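Local coordinates for glyoxylate-induced Protein (Pseudomonas aeruginosa, PDB 1SQ4) that is of unproven function but, as a double-barrelled cupin, may act as a ureidoglycine aminohydrolase, at residues G36-I41 / R53-A58; N89-L94 / I141-Q146; S177-V182 / V193-F198; A223-N228 / Q248-G253. All blocks are in the same frame, centred on the assembly; numbering follows the deposited sequence.

Contact 1: G36-I41 / R53-A58; sequences GVMRDI and RMWVIA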
loop_
_atom_site.group_PDB
_atom_site.type_symbol
_atom_site.label_atom_id
_atom_site.label_comp_id
_atom_site.label_asym_id
_atom_site.label_seq_id
_atom_site.Cartn_x
_atom_site.Cartn_y
_atom_site.Cartn_z
ATOM N N GLY A 36 -25.608 8.306 2.260
ATOM C CA GLY A 36 -26.101 7.881 0.957
ATOM C C GLY A 36 -26.388 6.397 0.797
ATOM O O GLY A 36 -26.838 5.941 -0.251
ATOM N N VAL A 37 -26.134 5.635 1.844
ATOM C CA VAL A 37 -26.375 4.214 1.785
ATOM C C VAL A 37 -27.857 3.923 1.997
ATOM O O VAL A 37 -28.434 3.023 1.368
ATOM C CB VAL A 37 -25.558 3.509 2.860
ATOM C CG1 VAL A 37 -25.646 2.013 2.689
ATOM C CG2 VAL A 37 -24.128 3.983 2.781
HETATM N N MSE A 38 -28.458 4.696 2.896
HETATM C CA MSE A 38 -29.864 4.568 3.256
HETATM C C MSE A 38 -30.789 4.779 2.064
HETATM O O MSE A 38 -31.411 5.828 1.945
HETATM C CB MSE A 38 -30.233 5.602 4.315
HETATM C CG MSE A 38 -29.149 5.909 5.307
HETATM SE SE MSE A 38 -29.459 5.040 6.974
HETATM C CE MSE A 38 -28.311 3.502 6.665
ATOM N N ARG A 39 -30.896 3.784 1.198
ATOM C CA ARG A 39 -31.761 3.889 0.034
ATOM C C ARG A 39 -33.052 3.146 0.298
ATOM O O ARG A 39 -33.193 2.453 1.305
ATOM C CB ARG A 39 -31.091 3.270 -1.183
ATOM C CG ARG A 39 -29.694 3.758 -1.435
ATOM C CD ARG A 39 -29.677 5.111 -2.082
ATOM N NE ARG A 39 -30.086 5.047 -3.482
ATOM C CZ ARG A 39 -29.788 5.981 -4.385
ATOM N NH1 ARG A 39 -30.201 5.866 -5.644
ATOM N NH2 ARG A 39 -29.057 7.028 -4.029
ATOM N N ASP A 40 -33.993 3.268 -0.624
ATOM C CA ASP A 40 -35.266 2.588 -0.470
ATOM C C ASP A 40 -35.166 1.084 -0.617
ATOM O O ASP A 40 -35.633 0.359 0.251
ATOM C CB ASP A 40 -36.263 3.121 -1.486
ATOM C CG ASP A 40 -36.760 4.499 -1.133
ATOM O OD1 ASP A 40 -37.416 5.131 -1.980
ATOM O OD2 ASP A 40 -36.498 4.943 0.001
ATOM N N ILE A 41 -34.558 0.620 -1.711
ATOM C CA ILE A 41 -34.441 -0.818 -1.966
ATOM C C ILE A 41 -33.510 -1.578 -1.053
ATOM O O ILE A 41 -33.223 -2.755 -1.288
ATOM C CB ILE A 41 -34.004 -1.129 -3.414
ATOM C CG1 ILE A 41 -32.883 -0.196 -3.835
ATOM C CG2 ILE A 41 -35.194 -1.035 -4.347
ATOM C CD1 ILE A 41 -31.642 -0.355 -3.033
ATOM N N ARG A 53 -40.672 0.481 7.864
ATOM C CA ARG A 53 -39.510 0.252 7.017
ATOM C C ARG A 53 -38.338 0.775 7.865
ATOM O O ARG A 53 -38.483 1.774 8.569
ATOM C CB ARG A 53 -39.646 1.030 5.701
ATOM C CG ARG A 53 -39.663 2.556 5.874
ATOM C CD ARG A 53 -40.216 3.323 4.657
ATOM N NE ARG A 53 -39.501 3.039 3.408
ATOM C CZ ARG A 53 -38.845 3.942 2.675
ATOM N NH1 ARG A 53 -38.785 5.225 3.041
ATOM N NH2 ARG A 53 -38.250 3.550 1.558
HETATM N N MSE A 54 -37.197 0.094 7.826
HETATM C CA MSE A 54 -36.047 0.523 8.614
HETATM C C MSE A 54 -34.721 0.286 7.911
HETATM O O MSE A 54 -34.586 -0.596 7.062
HETATM C CB MSE A 54 -36.016 -0.202 9.966
HETATM C CG MSE A 54 -35.810 -1.706 9.862
HETATM SE SE MSE A 54 -35.870 -2.668 11.559
HETATM C CE MSE A 54 -34.382 -3.898 11.308
ATOM N N TRP A 55 -33.742 1.086 8.295
ATOM C CA TRP A 55 -32.415 0.985 7.755
ATOM C C TRP A 55 -31.576 0.331 8.820
ATOM O O TRP A 55 -31.528 0.818 9.949
ATOM C CB TRP A 55 -31.904 2.374 7.415
ATOM C CG TRP A 55 -32.430 2.797 6.100
ATOM C CD1 TRP A 55 -31.996 2.370 4.879
ATOM C CD2 TRP A 55 -33.546 3.660 5.849
ATOM N NE1 TRP A 55 -32.769 2.910 3.884
ATOM C CE2 TRP A 55 -33.729 3.708 4.451
ATOM C CE3 TRP A 55 -34.412 4.393 6.667
ATOM C CZ2 TRP A 55 -34.742 4.466 3.849
ATOM C CZ3 TRP A 55 -35.420 5.145 6.070
ATOM C CH2 TRP A 55 -35.576 5.175 4.674
ATOM N N VAL A 56 -30.946 -0.794 8.480
ATOM C CA VAL A 56 -30.123 -1.515 9.447
ATOM C C VAL A 56 -28.691 -1.010 9.421
ATOM O O VAL A 56 -28.176 -0.599 8.382
ATOM C CB VAL A 56 -30.110 -3.051 9.182
ATOM C CG1 VAL A 56 -29.347 -3.750 10.291
ATOM C CG2 VAL A 56 -31.524 -3.602 9.120
ATOM N N ILE A 57 -28.056 -1.031 10.583
ATOM C CA ILE A 57 -26.674 -0.598 10.711
ATOM C C ILE A 57 -26.041 -1.413 11.825
ATOM O O ILE A 57 -26.040 -1.017 12.983
ATOM C CB ILE A 57 -26.586 0.911 11.032
ATOM C CG1 ILE A 57 -25.199 1.272 11.557
ATOM C CG2 ILE A 57 -27.590 1.266 12.083
ATOM C CD1 ILE A 57 -24.087 0.912 10.622
ATOM N N ALA A 58 -25.527 -2.578 11.457
ATOM C CA ALA A 58 -24.885 -3.477 12.408
ATOM C C ALA A 58 -23.692 -4.115 11.697
ATOM O O ALA A 58 -23.573 -4.008 10.483
ATOM C CB ALA A 58 -25.877 -4.543 12.849
#
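Trp55 and Arg53, alternate residues of strand 52-57, reach out to Met38, Arg39 and Asp40 in a mixed apolar and polar contact that ties the strand to the loop preceding it. Met38, present as selenomethionine, lies over one face of the indole: its CB stands 3.7 Å from the centroid of the five-membered ring, a CH-pi contact. The bend at chi2 (-102°) sets SE obliquely over the same ring, 4.4 Å from its centroid, a Met-aromatic contact; SE also packs on Trp55 CB. A long, flexible, polarisable side chain suits this place because it can mould itself to a flat ring. Tryptophan adds a donor at its rim. Its NE1 gives a hydrogen bond of 2.7 Å to Arg39 O, the acceptor lying near the ring plane and the N-H angle being 155°. Two residues after Met38, Asp40 OD2 forms a salt bridge of 2.7 Å with Arg53 NH2; it lies near the guanidinium plane, whereas NH2 stands above the carboxylate plane. Arg53 NH1 has a second acid, Glu74 on the adjoining strand 69-76. Phe206 of a second subunit makes a cation-pi contact with Arg39. The loop thus packs, through side chains, on an outermost strand of a six-stranded antiparallel cupin sheet, beside a subunit interface.

Contact 2: N89-L94 / I141-Q146; sequences NAEAVL and IRKHYQ
Glu91 and Lys143 face each other as a hydrogen-bonded antiparallel pair, closed by Glu91 N to Lys143 O at 2.8 Å and by a longer return bond, Lys143 N to Glu91 O, of 3.3 Å. The ladder runs on past the end of strand 136-144, where Tyr145 N meets Asn89 O at 3.0 Å with an almost straight N-H angle of 169°. At its other end Ile141 N bonds to Val93 O at 3.1 Å, while the reverse bond from Val93 N is weak. Side chains meet their polar needs mostly beyond the two strands. Lys143 NZ bends round (chi4 -50°) to the carbonyl of the next residue, His144 O, 2.8 Å away, and is also paired with Asp190 in a salt bridge. Glu91 OE1 stays 4.3 Å from that NZ, near but not bridged; as it also lies close to Asp190 OD1, the lysine may offset both acids. The Glu91 CG sits between the backbone N and the carbonyl carbon (chi1 62°), and the extended chain beyond brings the carboxylate to the edge of the Tyr145 ring, OE1 lying 3.4 Å from CD2. Tyr145 OH goes to Arg188 O and Arg142 NH2 to Glu85. Both imidazole nitrogens of His144 are engaged, NE2 by Asp87 OD2 and ND1 by Thr273 O of a second subunit. Small Ala90 leaves room for Arg142 NH2, 3.8 Å from its CB. Val93 and Ile141, on the same face as Glu91, pack on Val193 of the other cupin domain. Paired antiparallel strands of this kind form the body of the cupin jelly roll.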
loop_
_atom_site.group_PDB
_atom_site.type_symbol
_atom_site.label_atom_id
_atom_site.label_comp_id
_atom_site.label_asym_id
_atom_site.label_seq_id
_atom_site.Cartn_x
_atom_site.Cartn_y
_atom_site.Cartn_z
ATOM N N ASN A 89 -34.086 -11.038 26.240
ATOM C CA ASN A 89 -32.872 -10.496 26.842
ATOM C C ASN A 89 -32.444 -9.179 26.213
ATOM O O ASN A 89 -31.494 -8.540 26.665
ATOM C CB ASN A 89 -31.719 -11.488 26.730
ATOM C CG ASN A 89 -31.980 -12.758 27.480
ATOM O OD1 ASN A 89 -32.324 -13.784 26.887
ATOM N ND2 ASN A 89 -31.834 -12.703 28.800
ATOM N N ALA A 90 -33.152 -8.765 25.175
ATOM C CA ALA A 90 -32.817 -7.525 24.505
ATOM C C ALA A 90 -33.236 -6.275 25.278
ATOM O O ALA A 90 -34.386 -6.139 25.705
ATOM C CB ALA A 90 -33.447 -7.503 23.117
ATOM N N GLU A 91 -32.289 -5.368 25.476
ATOM C CA GLU A 91 -32.584 -4.106 26.143
ATOM C C GLU A 91 -32.555 -3.109 24.990
ATOM O O GLU A 91 -31.995 -3.410 23.935
ATOM C CB GLU A 91 -31.516 -3.778 27.187
ATOM C CG GLU A 91 -30.127 -3.593 26.622
ATOM C CD GLU A 91 -29.079 -3.351 27.700
ATOM O OE1 GLU A 91 -28.220 -4.235 27.893
ATOM O OE2 GLU A 91 -29.108 -2.274 28.352
ATOM N N ALA A 92 -33.156 -1.939 25.166
ATOM C CA ALA A 92 -33.172 -0.964 24.083
ATOM C C ALA A 92 -33.153 0.506 24.502
ATOM O O ALA A 92 -33.288 0.858 25.678
ATOM C CB ALA A 92 -34.389 -1.211 23.182
ATOM N N VAL A 93 -32.970 1.351 23.497
ATOM C CA VAL A 93 -32.981 2.786 23.657
ATOM C C VAL A 93 -33.639 3.327 22.392
ATOM O O VAL A 93 -33.186 3.056 21.273
ATOM C CB VAL A 93 -31.564 3.370 23.782
ATOM C CG1 VAL A 93 -31.634 4.884 23.778
ATOM C CG2 VAL A 93 -30.911 2.883 25.062
ATOM N N LEU A 94 -34.729 4.061 22.569
ATOM C CA LEU A 94 -35.450 4.649 21.449
ATOM C C LEU A 94 -35.144 6.133 21.429
ATOM O O LEU A 94 -35.213 6.813 22.458
ATOM C CB LEU A 94 -36.960 4.417 21.602
ATOM C CG LEU A 94 -37.659 3.290 20.827
ATOM C CD1 LEU A 94 -36.879 2.000 20.899
ATOM C CD2 LEU A 94 -39.055 3.100 21.387
ATOM N N ILE A 141 -31.676 1.142 19.297
ATOM C CA ILE A 141 -30.428 0.492 19.622
ATOM C C ILE A 141 -30.664 -0.706 20.546
ATOM O O ILE A 141 -31.239 -0.563 21.626
ATOM C CB ILE A 141 -29.495 1.512 20.272
ATOM C CG1 ILE A 141 -29.315 2.693 19.326
ATOM C CG2 ILE A 141 -28.167 0.882 20.572
ATOM C CD1 ILE A 141 -28.654 3.895 19.940
ATOM N N ARG A 142 -30.210 -1.883 20.119
ATOM C CA ARG A 142 -30.402 -3.109 20.894
ATOM C C ARG A 142 -29.136 -3.781 21.388
ATOM O O ARG A 142 -28.075 -3.670 20.771
ATOM C CB ARG A 142 -31.199 -4.139 20.075
ATOM C CG ARG A 142 -32.632 -3.715 19.766
ATOM C CD ARG A 142 -33.289 -4.573 18.695
ATOM N NE ARG A 142 -33.734 -5.894 19.147
ATOM C CZ ARG A 142 -33.078 -7.027 18.920
ATOM N NH1 ARG A 142 -31.933 -7.006 18.249
ATOM N NH2 ARG A 142 -33.582 -8.181 19.335
ATOM N N LYS A 143 -29.265 -4.491 22.503
ATOM C CA LYS A 143 -28.153 -5.226 23.090
ATOM C C LYS A 143 -28.660 -6.221 24.106
ATOM O O LYS A 143 -29.645 -5.973 24.795
ATOM C CB LYS A 143 -27.176 -4.292 23.801
ATOM C CG LYS A 143 -26.064 -5.013 24.577
ATOM C CD LYS A 143 -25.374 -4.036 25.518
ATOM C CE LYS A 143 -24.154 -4.609 26.250
ATOM N NZ LYS A 143 -24.357 -5.915 26.930
ATOM N N HIS A 144 -27.991 -7.355 24.202
ATOM C CA HIS A 144 -28.396 -8.322 25.189
ATOM C C HIS A 144 -27.860 -7.789 26.511
ATOM O O HIS A 144 -26.657 -7.534 26.665
ATOM C CB HIS A 144 -27.808 -9.696 24.870
ATOM C CG HIS A 144 -28.525 -10.418 23.770
ATOM N ND1 HIS A 144 -27.933 -11.432 23.043
ATOM C CD2 HIS A 144 -29.784 -10.304 23.294
ATOM C CE1 HIS A 144 -28.799 -11.908 22.170
ATOM N NE2 HIS A 144 -29.932 -11.243 22.298
ATOM N N TYR A 145 -28.772 -7.598 27.453
ATOM C CA TYR A 145 -28.428 -7.092 28.768
ATOM C C TYR A 145 -27.650 -8.132 29.548
ATOM O O TYR A 145 -27.938 -9.322 29.469
ATOM C CB TYR A 145 -29.704 -6.715 29.529
ATOM C CG TYR A 145 -29.436 -6.218 30.933
ATOM C CD1 TYR A 145 -29.676 -7.031 32.041
ATOM C CD2 TYR A 145 -28.892 -4.941 31.158
ATOM C CE1 TYR A 145 -29.381 -6.597 33.328
ATOM C CE2 TYR A 145 -28.594 -4.505 32.453
ATOM C CZ TYR A 145 -28.842 -5.347 33.526
ATOM O OH TYR A 145 -28.518 -4.961 34.793
ATOM N N GLN A 146 -26.653 -7.684 30.297
ATOM C CA GLN A 146 -25.865 -8.610 31.086
ATOM C C GLN A 146 -26.239 -8.495 32.556
ATOM O O GLN A 146 -25.970 -7.483 33.206
ATOM C CB GLN A 146 -24.382 -8.343 30.900
ATOM C CG GLN A 146 -23.511 -9.330 31.637
ATOM C CD GLN A 146 -22.062 -9.223 31.228
ATOM O OE1 GLN A 146 -21.194 -9.908 31.787
ATOM N NE2 GLN A 146 -21.785 -8.359 30.243
#

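Contact 3: S177-V182 / V193-F198; sequences STTRFV and VNIVNF. With SCN (thiocyanate ion), chain D.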
loop_
_atom_site.group_PDB
_atom_site.type_symbol
_atom_site.label_atom_id
_atom_site.label_comp_id
_atom_site.label_asym_id
_atom_site.label_seq_id
_atom_site.Cartn_x
_atom_site.Cartn_y
_atom_site.Cartn_z
ATOM N N SER A 177 -18.753 18.958 25.059
ATOM C CA SER A 177 -19.543 18.497 26.191
ATOM C C SER A 177 -20.237 17.197 25.837
ATOM O O SER A 177 -20.182 16.756 24.696
ATOM C CB SER A 177 -20.590 19.542 26.538
ATOM O OG SER A 177 -21.449 19.740 25.426
ATOM N N THR A 178 -20.918 16.604 26.812
ATOM C CA THR A 178 -21.611 15.345 26.595
ATOM C C THR A 178 -22.932 15.327 27.354
ATOM O O THR A 178 -22.999 15.765 28.506
ATOM C CB THR A 178 -20.761 14.160 27.107
ATOM O OG1 THR A 178 -19.485 14.172 26.464
ATOM C CG2 THR A 178 -21.454 12.843 26.828
ATOM N N THR A 179 -23.986 14.824 26.719
ATOM C CA THR A 179 -25.265 14.734 27.395
ATOM C C THR A 179 -25.511 13.270 27.722
ATOM O O THR A 179 -25.520 12.423 26.836
ATOM C CB THR A 179 -26.404 15.260 26.524
ATOM O OG1 THR A 179 -27.356 14.210 26.297
ATOM C CG2 THR A 179 -25.866 15.770 25.203
ATOM N N ARG A 180 -25.700 12.977 29.005
ATOM C CA ARG A 180 -25.907 11.611 29.477
ATOM C C ARG A 180 -27.308 11.405 30.023
ATOM O O ARG A 180 -27.957 12.350 30.475
ATOM C CB ARG A 180 -24.873 11.290 30.552
ATOM C CG ARG A 180 -23.455 11.430 30.051
ATOM C CD ARG A 180 -22.445 11.354 31.171
ATOM N NE ARG A 180 -21.087 11.467 30.646
ATOM C CZ ARG A 180 -20.015 11.718 31.387
ATOM N NH1 ARG A 180 -20.134 11.883 32.699
ATOM N NH2 ARG A 180 -18.823 11.813 30.814
ATOM N N PHE A 181 -27.765 10.160 30.000
ATOM C CA PHE A 181 -29.107 9.844 30.460
ATOM C C PHE A 181 -29.099 8.892 31.638
ATOM O O PHE A 181 -30.151 8.471 32.124
ATOM C CB PHE A 181 -29.890 9.225 29.311
ATOM C CG PHE A 181 -29.887 10.060 28.073
ATOM C CD1 PHE A 181 -30.973 10.873 27.767
ATOM C CD2 PHE A 181 -28.778 10.068 27.233
ATOM C CE1 PHE A 181 -30.961 11.683 26.643
ATOM C CE2 PHE A 181 -28.752 10.874 26.106
ATOM C CZ PHE A 181 -29.847 11.687 25.808
ATOM N N VAL A 182 -27.903 8.562 32.096
ATOM C CA VAL A 182 -27.747 7.647 33.206
ATOM C C VAL A 182 -26.564 8.039 34.068
ATOM O O VAL A 182 -25.544 8.499 33.571
ATOM C CB VAL A 182 -27.538 6.215 32.701
ATOM C CG1 VAL A 182 -26.957 5.352 33.796
ATOM C CG2 VAL A 182 -28.864 5.642 32.241
ATOM N N VAL A 193 -25.960 5.343 26.027
ATOM C CA VAL A 193 -26.275 5.889 24.717
ATOM C C VAL A 193 -26.378 7.382 25.006
ATOM O O VAL A 193 -27.391 7.851 25.528
ATOM C CB VAL A 193 -27.638 5.364 24.186
ATOM C CG1 VAL A 193 -27.892 5.891 22.789
ATOM C CG2 VAL A 193 -27.651 3.851 24.167
ATOM N N ASN A 194 -25.313 8.122 24.710
ATOM C CA ASN A 194 -25.296 9.571 24.951
ATOM C C ASN A 194 -25.165 10.318 23.633
ATOM O O ASN A 194 -25.194 9.717 22.566
ATOM C CB ASN A 194 -24.114 9.975 25.837
ATOM C CG ASN A 194 -23.902 9.033 27.007
ATOM O OD1 ASN A 194 -24.811 8.800 27.814
ATOM N ND2 ASN A 194 -22.687 8.497 27.117
ATOM N N ILE A 195 -25.033 11.636 23.726
ATOM C CA ILE A 195 -24.849 12.477 22.559
ATOM C C ILE A 195 -23.653 13.366 22.847
ATOM O O ILE A 195 -23.634 14.088 23.843
ATOM C CB ILE A 195 -26.056 13.366 22.286
ATOM C CG1 ILE A 195 -27.313 12.516 22.194
ATOM C CG2 ILE A 195 -25.841 14.135 20.966
ATOM C CD1 ILE A 195 -28.563 13.320 21.917
ATOM N N VAL A 196 -22.643 13.291 21.987
ATOM C CA VAL A 196 -21.445 14.093 22.160
ATOM C C VAL A 196 -21.658 15.411 21.415
ATOM O O VAL A 196 -22.017 15.414 20.244
ATOM C CB VAL A 196 -20.231 13.353 21.600
ATOM C CG1 VAL A 196 -18.959 14.130 21.892
ATOM C CG2 VAL A 196 -20.173 11.966 22.199
ATOM N N ASN A 197 -21.447 16.524 22.110
ATOM C CA ASN A 197 -21.631 17.842 21.528
ATOM C C ASN A 197 -20.332 18.612 21.327
ATOM O O ASN A 197 -19.562 18.810 22.271
ATOM C CB ASN A 197 -22.534 18.680 22.414
ATOM C CG ASN A 197 -23.679 17.901 22.971
ATOM O OD1 ASN A 197 -24.476 17.327 22.233
ATOM N ND2 ASN A 197 -23.772 17.869 24.288
ATOM N N PHE A 198 -20.116 19.056 20.092
ATOM C CA PHE A 198 -18.938 19.836 19.731
ATOM C C PHE A 198 -19.354 21.220 19.236
ATOM O O PHE A 198 -20.079 21.348 18.245
ATOM C CB PHE A 198 -18.135 19.160 18.617
ATOM C CG PHE A 198 -17.369 17.948 19.054
ATOM C CD1 PHE A 198 -17.950 16.684 19.012
ATOM C CD2 PHE A 198 -16.060 18.068 19.499
ATOM C CE1 PHE A 198 -17.231 15.552 19.398
ATOM C CE2 PHE A 198 -15.329 16.947 19.889
ATOM C CZ PHE A 198 -15.918 15.688 19.839
HETATM S S SCN D . -19.655 9.674 25.768
HETATM C C SCN D . -18.903 10.072 27.231
HETATM N N SCN D . -18.387 10.366 28.199
#
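Arg180 and Asn194 cross obliquely, their guanidinium and amide planes 50° apart, next to a bound thiocyanate ion, probably from the crystallisation liquor. The Arg180 chain, extended from CG to NE, carries NH2 to the thiocyanate nitrogen, a hydrogen bond of 3.0 Å that reaches the guanidinium at its edge. Asn194 OD1 lies 3.7 Å from Arg180 CG, and its ND2 is close to the sulfur; the methyl CG2 of Thr178 flanks the ion's carbon at 3.8 Å. The strands 176-179 and 191-198 are themselves joined by two hydrogen-bonded pairs, Ser177 with Asn197 and Thr179 with Ile195, the bond from Thr179 N to Ile195 O being nearly straight at 173°. Serine and asparagine suit a directly opposed pair because their side chains can add a bond to the backbone two: Asn197 ND2 donates to Ser177 OG at 3.2 Å, with the acceptor in the amide plane, while Asn197 OD1 accepts a hydrogen bond from Arg259 NE. On the same face Thr179 CG2 packs on Ile195 CB at 3.8 Å. Past the strand, Phe181 presents its ring edge to Asn194 CA, its CZ lies 4.4 Å from Ile195 CD1, and the ring stacks with Tyr117. A guanidinium, an amide and a methyl group gathered round one small anion imply a spot able to hold a negative charge, although a natural ligand there remains unproven.

Contact 4: A223-N228 / Q248-G253; sequences AVYRLN and QACYSG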
loop_
_atom_site.group_PDB
_atom_site.type_symbol
_atom_site.label_atom_id
_atom_site.label_comp_id
_atom_site.label_asym_id
_atom_site.label_seq_id
_atom_site.Cartn_x
_atom_site.Cartn_y
_atom_site.Cartn_z
ATOM N N ALA A 223 -17.944 18.087 10.173
ATOM C CA ALA A 223 -16.643 18.280 10.793
ATOM C C ALA A 223 -15.601 17.401 10.131
ATOM O O ALA A 223 -15.923 16.528 9.330
ATOM C CB ALA A 223 -16.725 17.975 12.279
ATOM N N VAL A 224 -14.344 17.671 10.440
ATOM C CA VAL A 224 -13.255 16.877 9.912
ATOM C C VAL A 224 -12.832 16.058 11.115
ATOM O O VAL A 224 -12.259 16.585 12.068
ATOM C CB VAL A 224 -12.079 17.754 9.434
ATOM C CG1 VAL A 224 -10.959 16.876 8.868
ATOM C CG2 VAL A 224 -12.565 18.720 8.371
ATOM N N TYR A 225 -13.155 14.772 11.079
ATOM C CA TYR A 225 -12.846 13.875 12.181
ATOM C C TYR A 225 -11.623 13.077 11.820
ATOM O O TYR A 225 -11.418 12.706 10.666
ATOM C CB TYR A 225 -14.012 12.918 12.416
ATOM C CG TYR A 225 -14.196 12.451 13.840
ATOM C CD1 TYR A 225 -14.833 13.260 14.777
ATOM C CD2 TYR A 225 -13.793 11.172 14.238
ATOM C CE1 TYR A 225 -15.077 12.812 16.067
ATOM C CE2 TYR A 225 -14.030 10.715 15.533
ATOM C CZ TYR A 225 -14.675 11.541 16.437
ATOM O OH TYR A 225 -14.932 11.100 17.708
ATOM N N ARG A 226 -10.813 12.800 12.821
ATOM C CA ARG A 226 -9.602 12.037 12.620
ATOM C C ARG A 226 -9.785 10.638 13.207
ATOM O O ARG A 226 -9.909 10.485 14.419
ATOM C CB ARG A 226 -8.457 12.769 13.313
ATOM C CG ARG A 226 -7.134 12.043 13.343
ATOM C CD ARG A 226 -6.510 12.023 11.980
ATOM N NE ARG A 226 -5.122 11.568 12.009
ATOM C CZ ARG A 226 -4.107 12.260 12.519
ATOM N NH1 ARG A 226 -4.316 13.455 13.055
ATOM N NH2 ARG A 226 -2.876 11.759 12.475
ATOM N N LEU A 227 -9.831 9.622 12.354
ATOM C CA LEU A 227 -9.967 8.243 12.824
ATOM C C LEU A 227 -8.641 7.551 12.544
ATOM O O LEU A 227 -8.312 7.263 11.398
ATOM C CB LEU A 227 -11.092 7.526 12.077
ATOM C CG LEU A 227 -12.491 8.145 12.230
ATOM C CD1 LEU A 227 -13.381 7.728 11.072
ATOM C CD2 LEU A 227 -13.096 7.741 13.565
ATOM N N ASN A 228 -7.866 7.315 13.593
ATOM C CA ASN A 228 -6.579 6.654 13.455
ATOM C C ASN A 228 -5.705 7.146 12.296
ATOM O O ASN A 228 -5.660 6.513 11.247
ATOM C CB ASN A 228 -6.805 5.145 13.303
ATOM C CG ASN A 228 -5.514 4.377 13.092
ATOM O OD1 ASN A 228 -4.543 4.568 13.822
ATOM N ND2 ASN A 228 -5.499 3.502 12.102
ATOM N N GLN A 248 -9.024 9.114 18.190
ATOM C CA GLN A 248 -10.115 9.975 17.747
ATOM C C GLN A 248 -9.826 11.443 17.988
ATOM O O GLN A 248 -9.668 11.879 19.129
ATOM C CB GLN A 248 -11.396 9.619 18.487
ATOM C CG GLN A 248 -11.736 8.148 18.508
ATOM C CD GLN A 248 -13.056 7.904 19.195
ATOM O OE1 GLN A 248 -14.072 8.452 18.783
ATOM N NE2 GLN A 248 -13.055 7.091 20.245
ATOM N N ALA A 249 -9.772 12.211 16.912
ATOM C CA ALA A 249 -9.524 13.646 17.009
ATOM C C ALA A 249 -10.614 14.317 16.212
ATOM O O ALA A 249 -11.058 13.804 15.183
ATOM C CB ALA A 249 -8.176 13.983 16.425
ATOM N N CYS A 250 -11.044 15.471 16.675
ATOM C CA CYS A 250 -12.106 16.143 15.974
ATOM C C CYS A 250 -11.766 17.569 15.603
ATOM O O CYS A 250 -11.048 18.252 16.322
ATOM C CB CYS A 250 -13.379 16.112 16.815
ATOM S SG CYS A 250 -14.770 16.853 15.965
ATOM N N TYR A 251 -12.291 18.013 14.470
ATOM C CA TYR A 251 -12.037 19.365 14.008
ATOM C C TYR A 251 -13.371 19.941 13.561
ATOM O O TYR A 251 -13.631 20.059 12.370
ATOM C CB TYR A 251 -11.057 19.339 12.831
ATOM C CG TYR A 251 -10.118 20.526 12.749
ATOM C CD1 TYR A 251 -8.823 20.462 13.281
ATOM C CD2 TYR A 251 -10.522 21.711 12.136
ATOM C CE1 TYR A 251 -7.950 21.558 13.202
ATOM C CE2 TYR A 251 -9.669 22.814 12.050
ATOM C CZ TYR A 251 -8.385 22.738 12.584
ATOM O OH TYR A 251 -7.564 23.855 12.521
ATOM N N SER A 252 -14.226 20.283 14.516
ATOM C CA SER A 252 -15.531 20.835 14.186
ATOM C C SER A 252 -15.419 22.328 13.938
ATOM O O SER A 252 -15.299 23.121 14.880
ATOM C CB SER A 252 -16.509 20.595 15.323
ATOM O OG SER A 252 -16.091 21.292 16.475
ATOM N N GLY A 253 -15.465 22.709 12.666
ATOM C CA GLY A 253 -15.375 24.112 12.308
ATOM C C GLY A 253 -16.663 24.656 11.712
ATOM O O GLY A 253 -16.754 25.852 11.434
#
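Tyr225 and Gln248 point into the C-terminal cupin barrel from neighbouring antiparallel strands, 222-227 and 248-251, of its smaller sheet. From the backbone outward, Tyr225 CB lies 4.1 Å from Ala249 O; chi1 of -150° sets CG roughly anti to the backbone N, and that same carbonyl oxygen stands over one face of the ring, offset toward its rim. CD1 comes next, 3.8 Å from Cys250 SG in an oblique sulfur-aromatic contact, and CE1 touches Cys250 CB. On the other flank CE2 approaches Gln248 CB at 4.1 Å. Tyrosine suits the site because its broad ring fills the apolar interior, against Leu216 and Met240, while its hydroxyl finds buried polar company. On the other face of the sheet, Arg226 and Ala249 form a hydrogen-bonded pair, with Arg226 N to Ala249 O at 2.6 Å, and the small alanine lets the aliphatic start of the arginine lie close beside it. Val224 packs CB to CB on Tyr251 at 3.9 Å, and this patch meets its counterpart in a third subunit, where Val224 and Tyr251 of the two chains touch. At the tip of Tyr225, OH bonds with Tyr260 OH and donates to Gln248 OE1, which lies at the ring edge, 3.0 Å away.

Contacts 2, 3 and 4 are buried pairings of antiparallel strands, whereas contact 1 is partly buried and joins a loop to an edge strand through side chains rather than a backbone ladder. Contacts 1 and 2 reach the same six-stranded sheet and both touch the second subunit, and there salt bridges and charged groups are prominent. Contact 3, alone in touching no other protein chain, belongs to the other large sheet; Val193 packs on Val93 and Ile141 of contact 2, joining the two cupin domains. Phe198 likewise leads from contact 3 to contact 4. One face of contact 4 lines a barrel with tyrosine and cysteine, the other meets a third subunit; contact 3 adds one amide-hydroxyl bond to its ladder.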